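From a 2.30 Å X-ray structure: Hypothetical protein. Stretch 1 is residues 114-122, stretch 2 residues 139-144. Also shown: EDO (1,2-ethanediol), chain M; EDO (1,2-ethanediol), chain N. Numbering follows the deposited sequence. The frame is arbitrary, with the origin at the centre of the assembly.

Stretch 1, residues 114-122: LLSKSLYFD
Stretch 2 139-144: LVITQQ

The two stretches belong to one chain and lie side by side as parallel beta strands. Stretch 2 is strand from Leu139 to Gln143. Leu114 and Leu115 are strand, continuing from earlier in the chain; from Lys117 the stretch is loop. Leu114 pairs with Val140 and Leu115 with Ile141, each with CA atoms 4.8 Å apart. Together the stretches bury 446 Å².

Leu114 is extended (phi/psi -113/125). Its N donates to Leu139 O at 2.7 Å, and its O accepts from Ile141 N at 2.8 Å. It thus bonds the residues before and after Val140, as parallel pairing requires. Leu114 O also receives a CA-H...O contact from Val140 CA at 3.3 Å. The Leu114 side chain (chi1 m, chi2 t) shares a sheet face with Val140.

Leu115 (-96/120; m, t) puts its side chain on the other face, with Ile141. Its CD2 packs on Ile141 CB at 3.6 Å. Ile141 has chi1 and chi2 both m, and its side-chain end leads away. Leu115 CA lies 3.4 Å from Ile141 O in a second CA-H...O contact.

Ser116 (-146/110; chi1 t) continues the ladder: its N donates to Ile141 O at 2.9 Å, nearly straight at 172°. Thr142 OG1 (chi1 t) donates to Ser116 O at 2.7 Å, though the position of that oxygen is less certain. A side-chain hydroxyl, not a backbone N, thus takes up the Ser116 carbonyl. Ser116 OG accepts from Leu119 N at 2.7 Å, tying the turn together.

Lys117 (-77/-34) leaves the extended path; its CA is 4.9 Å from Thr142 CA. Its N donates to O2 of the chain N ethanediol at 3.1 Å. The long side chain starts m, t, with chi3 at -148° and chi4 t. One water bridges the polar ends: it accepts from Lys117 NZ at 2.8 Å and donates to Gln143 OE1 at 3.0 Å.

Ser118 (-83/-29; chi1 p) points away from stretch 2. Its OG accepts from Tyr120 N at 3.1 Å.

Leu119 has positive phi (70/18). Its m, t side chain reaches back, placing CD2 3.6 Å from both Val140 CG1 and Thr142 CB.

Tyr120 (-78/119; chi1 t) is out of reach of stretch 2. Phe121 (-135/151; chi1 m, chi2 -73°) points toward it, with CE2 4.1 Å from Val140 CG1 in an oblique apolar contact. Phe121 N donates to O2 of the chain M ethanediol at 3.1 Å, and O1 of that diol donates to Phe121 O at 2.6 Å. Asp122 (-82/105; chi1 t) lies beyond the contact.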

ATOM      1  N   LEU A 114      -8.337  -2.830  25.242  1.00 72.89           N
ATOM      2  CA  LEU A 114      -8.509  -3.977  24.369  1.00 71.68           C
ATOM      3  C   LEU A 114      -9.945  -4.080  23.986  1.00 71.23           C
ATOM      4  O   LEU A 114     -10.829  -4.090  24.863  1.00 71.79           O
ATOM      5  CB  LEU A 114      -8.106  -5.265  25.087  1.00 72.90           C
ATOM      6  CG  LEU A 114      -6.654  -5.378  25.537  1.00 73.80           C
ATOM      7  CD1 LEU A 114      -6.487  -6.703  26.318  1.00 68.06           C
ATOM      8  CD2 LEU A 114      -5.670  -5.301  24.330  1.00 67.08           C
ATOM      9  N   LEU A 115     -10.182  -4.107  22.676  1.00 71.58           N
ATOM     10  CA  LEU A 115     -11.512  -4.225  22.121  1.00 69.88           C
ATOM     11  C   LEU A 115     -11.785  -5.689  21.799  1.00 70.88           C
ATOM     12  O   LEU A 115     -11.079  -6.311  21.002  1.00 71.02           O
ATOM     13  CB  LEU A 115     -11.605  -3.393  20.843  1.00 71.71           C
ATOM     14  CG  LEU A 115     -11.203  -1.921  20.932  1.00 74.20           C
ATOM     15  CD1 LEU A 115     -11.474  -1.229  19.598  1.00 74.52           C
ATOM     16  CD2 LEU A 115     -11.920  -1.205  22.039  1.00 69.19           C
ATOM     17  N   SER A 116     -12.813  -6.246  22.416  1.00 73.29           N
ATOM     18  CA  SER A 116     -13.097  -7.669  22.307  1.00 72.41           C
ATOM     19  C   SER A 116     -14.575  -7.934  22.344  1.00 73.56           C
ATOM     20  O   SER A 116     -15.231  -7.819  23.409  1.00 76.36           O
ATOM     21  CB  SER A 116     -12.429  -8.428  23.471  1.00 72.59           C
ATOM     22  OG  SER A 116     -12.745  -9.811  23.405  1.00 72.93           O
ATOM     23  N   LYS A 117     -15.120  -8.347  21.220  1.00 74.43           N
ATOM     24  CA  LYS A 117     -16.518  -8.726  21.222  1.00 77.23           C
ATOM     25  C   LYS A 117     -16.744 -10.109  21.828  1.00 71.22           C
ATOM     26  O   LYS A 117     -17.740 -10.318  22.491  1.00 75.00           O
ATOM     27  CB  LYS A 117     -17.134  -8.570  19.820  1.00 81.54           C
ATOM     28  CG  LYS A 117     -17.212  -7.070  19.367  1.00 87.02           C
ATOM     29  CD  LYS A 117     -18.102  -6.844  18.144  1.00 85.52           C
ATOM     30  CE  LYS A 117     -17.598  -5.675  17.285  1.00 93.60           C
ATOM     31  NZ  LYS A 117     -18.656  -5.163  16.342  1.00 95.33           N
ATOM     32  N   SER A 118     -15.811 -11.032  21.647  1.00 68.32           N
ATOM     33  CA  SER A 118     -15.943 -12.407  22.208  1.00 66.10           C
ATOM     34  C   SER A 118     -15.529 -12.536  23.672  1.00 64.55           C
ATOM     35  O   SER A 118     -16.023 -13.423  24.386  1.00 61.69           O
ATOM     36  CB  SER A 118     -15.114 -13.410  21.400  1.00 64.33           C
ATOM     37  OG  SER A 118     -13.719 -13.259  21.663  1.00 68.60           O
ATOM     38  N   LEU A 119     -14.601 -11.682  24.095  1.00 64.25           N
ATOM     39  CA  LEU A 119     -14.028 -11.736  25.446  1.00 67.23           C
ATOM     40  C   LEU A 119     -13.122 -12.968  25.650  1.00 69.41           C
ATOM     41  O   LEU A 119     -12.838 -13.348  26.803  1.00 67.23           O
ATOM     42  CB  LEU A 119     -15.120 -11.688  26.520  1.00 65.04           C
ATOM     43  CG  LEU A 119     -15.857 -10.365  26.691  1.00 66.23           C
ATOM     44  CD1 LEU A 119     -16.876 -10.495  27.880  1.00 56.78           C
ATOM     45  CD2 LEU A 119     -14.817  -9.234  26.911  1.00 61.25           C
ATOM     46  N   TYR A 120     -12.685 -13.577  24.537  1.00 70.36           N
ATOM     47  CA  TYR A 120     -11.757 -14.700  24.603  1.00 71.47           C
ATOM     48  C   TYR A 120     -10.376 -14.108  24.864  1.00 72.16           C
ATOM     49  O   TYR A 120      -9.884 -13.305  24.072  1.00 71.67           O
ATOM     50  CB  TYR A 120     -11.718 -15.554  23.325  1.00 71.64           C
ATOM     51  CG  TYR A 120     -10.687 -16.631  23.498  1.00 74.69           C
ATOM     52  CD1 TYR A 120     -10.960 -17.742  24.281  1.00 77.38           C
ATOM     53  CD2 TYR A 120      -9.406 -16.493  22.980  1.00 72.33           C
ATOM     54  CE1 TYR A 120      -9.999 -18.701  24.512  1.00 79.84           C
ATOM     55  CE2 TYR A 120      -8.450 -17.456  23.185  1.00 69.25           C
ATOM     56  CZ  TYR A 120      -8.733 -18.544  23.969  1.00 72.13           C
ATOM     57  OH  TYR A 120      -7.781 -19.508  24.224  1.00 71.17           O
ATOM     58  N   PHE A 121      -9.775 -14.496  25.992  1.00 71.44           N
ATOM     59  CA  PHE A 121      -8.431 -14.115  26.328  1.00 71.19           C
ATOM     60  C   PHE A 121      -7.627 -15.298  26.840  1.00 72.96           C
ATOM     61  O   PHE A 121      -8.162 -16.223  27.437  1.00 72.76           O
ATOM     62  CB  PHE A 121      -8.441 -13.012  27.380  1.00 71.48           C
ATOM     63  CG  PHE A 121      -8.993 -11.728  26.877  1.00 70.81           C
ATOM     64  CD1 PHE A 121      -8.267 -10.955  26.012  1.00 78.59           C
ATOM     65  CD2 PHE A 121     -10.257 -11.310  27.238  1.00 78.12           C
ATOM     66  CE1 PHE A 121      -8.763  -9.765  25.534  1.00 76.21           C
ATOM     67  CE2 PHE A 121     -10.762 -10.124  26.775  1.00 75.11           C
ATOM     68  CZ  PHE A 121     -10.022  -9.356  25.909  1.00 74.46           C
ATOM     69  N   ASP A 122      -6.321 -15.224  26.616  1.00 75.91           N
ATOM     70  CA  ASP A 122      -5.345 -16.127  27.250  1.00 77.94           C
ATOM     71  C   ASP A 122      -5.006 -15.644  28.658  1.00 76.20           C
ATOM     72  O   ASP A 122      -4.285 -14.678  28.825  1.00 77.41           O
ATOM     73  CB  ASP A 122      -4.079 -16.190  26.390  1.00 77.13           C
ATOM     74  CG  ASP A 122      -2.940 -16.948  27.043  1.00 80.11           C
ATOM     75  OD1 ASP A 122      -3.150 -17.672  28.044  1.00 73.59           O
ATOM     76  OD2 ASP A 122      -1.818 -16.791  26.525  1.00 83.91           O
ATOM     77  N   LEU A 139      -7.931  -2.140  29.981  1.00 71.22           N
ATOM     78  CA  LEU A 139      -9.322  -1.799  29.981  1.00 71.04           C
ATOM     79  C   LEU A 139      -9.923  -2.617  28.820  1.00 70.87           C
ATOM     80  O   LEU A 139      -9.511  -2.476  27.670  1.00 69.83           O
ATOM     81  CB  LEU A 139      -9.485  -0.289  29.780  1.00 71.25           C
ATOM     82  CG  LEU A 139     -10.901   0.270  29.649  1.00 70.65           C
ATOM     83  CD1 LEU A 139     -11.741  -0.052  30.885  1.00 69.36           C
ATOM     84  CD2 LEU A 139     -10.840   1.788  29.363  1.00 68.63           C
ATOM     85  N   VAL A 140     -10.872  -3.494  29.133  1.00 71.08           N
ATOM     86  CA  VAL A 140     -11.527  -4.295  28.109  1.00 70.93           C
ATOM     87  C   VAL A 140     -12.838  -3.629  27.715  1.00 72.61           C
ATOM     88  O   VAL A 140     -13.628  -3.245  28.579  1.00 73.42           O
ATOM     89  CB  VAL A 140     -11.759  -5.741  28.564  1.00 70.35           C
ATOM     90  CG1 VAL A 140     -12.541  -6.545  27.466  1.00 65.87           C
ATOM     91  CG2 VAL A 140     -10.420  -6.375  28.871  1.00 65.46           C
ATOM     92  N   ILE A 141     -13.032  -3.459  26.408  1.00 72.86           N
ATOM     93  CA  ILE A 141     -14.255  -2.873  25.867  1.00 71.90           C
ATOM     94  C   ILE A 141     -14.936  -3.938  24.988  1.00 71.82           C
ATOM     95  O   ILE A 141     -14.383  -4.383  23.993  1.00 70.38           O
ATOM     96  CB  ILE A 141     -13.992  -1.599  25.007  1.00 71.39           C
ATOM     97  CG1 ILE A 141     -13.118  -0.570  25.749  1.00 71.39           C
ATOM     98  CG2 ILE A 141     -15.329  -0.995  24.516  1.00 64.47           C
ATOM     99  CD1 ILE A 141     -13.760   0.100  26.903  1.00 71.46           C
ATOM    100  N   THR A 142     -16.143  -4.325  25.375  1.00 72.62           N
ATOM    101  CA  THR A 142     -16.912  -5.318  24.670  1.00 72.42           C
ATOM    102  C   THR A 142     -18.339  -4.800  24.421  1.00 73.90           C
ATOM    103  O   THR A 142     -18.635  -3.617  24.614  1.00 75.49           O
ATOM    104  CB  THR A 142     -16.902  -6.640  25.465  1.00 72.13           C
ATOM    105  OG1 THR A 142     -17.591  -7.649  24.721  1.00 68.72           O
ATOM    106  CG2 THR A 142     -17.540  -6.470  26.825  1.00 66.45           C
ATOM    107  N   GLN A 143     -19.222  -5.684  23.989  1.00 74.26           N
ATOM    108  CA  GLN A 143     -20.581  -5.311  23.653  1.00 74.90           C
ATOM    109  C   GLN A 143     -21.517  -6.399  24.142  1.00 75.82           C
ATOM    110  O   GLN A 143     -21.162  -7.555  24.118  1.00 78.13           O
ATOM    111  CB  GLN A 143     -20.665  -5.159  22.136  1.00 74.89           C
ATOM    112  CG  GLN A 143     -21.913  -4.498  21.626  1.00 78.59           C
ATOM    113  CD  GLN A 143     -21.721  -3.826  20.266  1.00 87.06           C
ATOM    114  OE1 GLN A 143     -20.853  -4.203  19.461  1.00 83.53           O
ATOM    115  NE2 GLN A 143     -22.547  -2.819  20.004  1.00 95.45           N
ATOM    116  N   GLN A 144     -22.701  -6.048  24.611  1.00 78.10           N
ATOM    117  CA  GLN A 144     -23.677  -7.070  24.963  1.00 79.53           C
ATOM    118  C   GLN A 144     -24.038  -7.787  23.682  1.00 81.37           C
ATOM    119  O   GLN A 144     -24.533  -7.148  22.756  1.00 81.22           O
ATOM    120  CB  GLN A 144     -24.929  -6.458  25.571  1.00 79.59           C
ATOM    121  CG  GLN A 144     -25.914  -7.479  26.132  1.00 81.43           C
ATOM    122  CD  GLN A 144     -25.528  -7.979  27.516  1.00 85.01           C
ATOM    123  OE1 GLN A 144     -25.151  -7.198  28.395  1.00 87.21           O
ATOM    124  NE2 GLN A 144     -25.630  -9.289  27.721  1.00 87.30           N
TER
HETATM  125  C1  EDO M 281     -10.741 -18.693  27.965  1.00 81.10           C
HETATM  126  O1  EDO M 281      -9.310 -18.459  27.957  1.00 79.29           O
HETATM  127  C2  EDO M 281     -11.551 -17.571  28.610  1.00 78.05           C
HETATM  128  O2  EDO M 281     -11.302 -16.288  27.991  1.00 68.12           O
HETATM  129  C1  EDO N 282     -10.940  -8.393  18.263  1.00 78.55           C
HETATM  130  O1  EDO N 282      -9.886  -7.880  17.437  1.00 73.92           O
HETATM  131  C2  EDO N 282     -12.173  -7.499  18.144  1.00 88.36           C
HETATM  132  O2  EDO N 282     -13.294  -8.154  18.765  1.00 89.42           O
HETATM  133  O   HOH W   1     -20.675  -3.240  16.625  1.00 91.44           O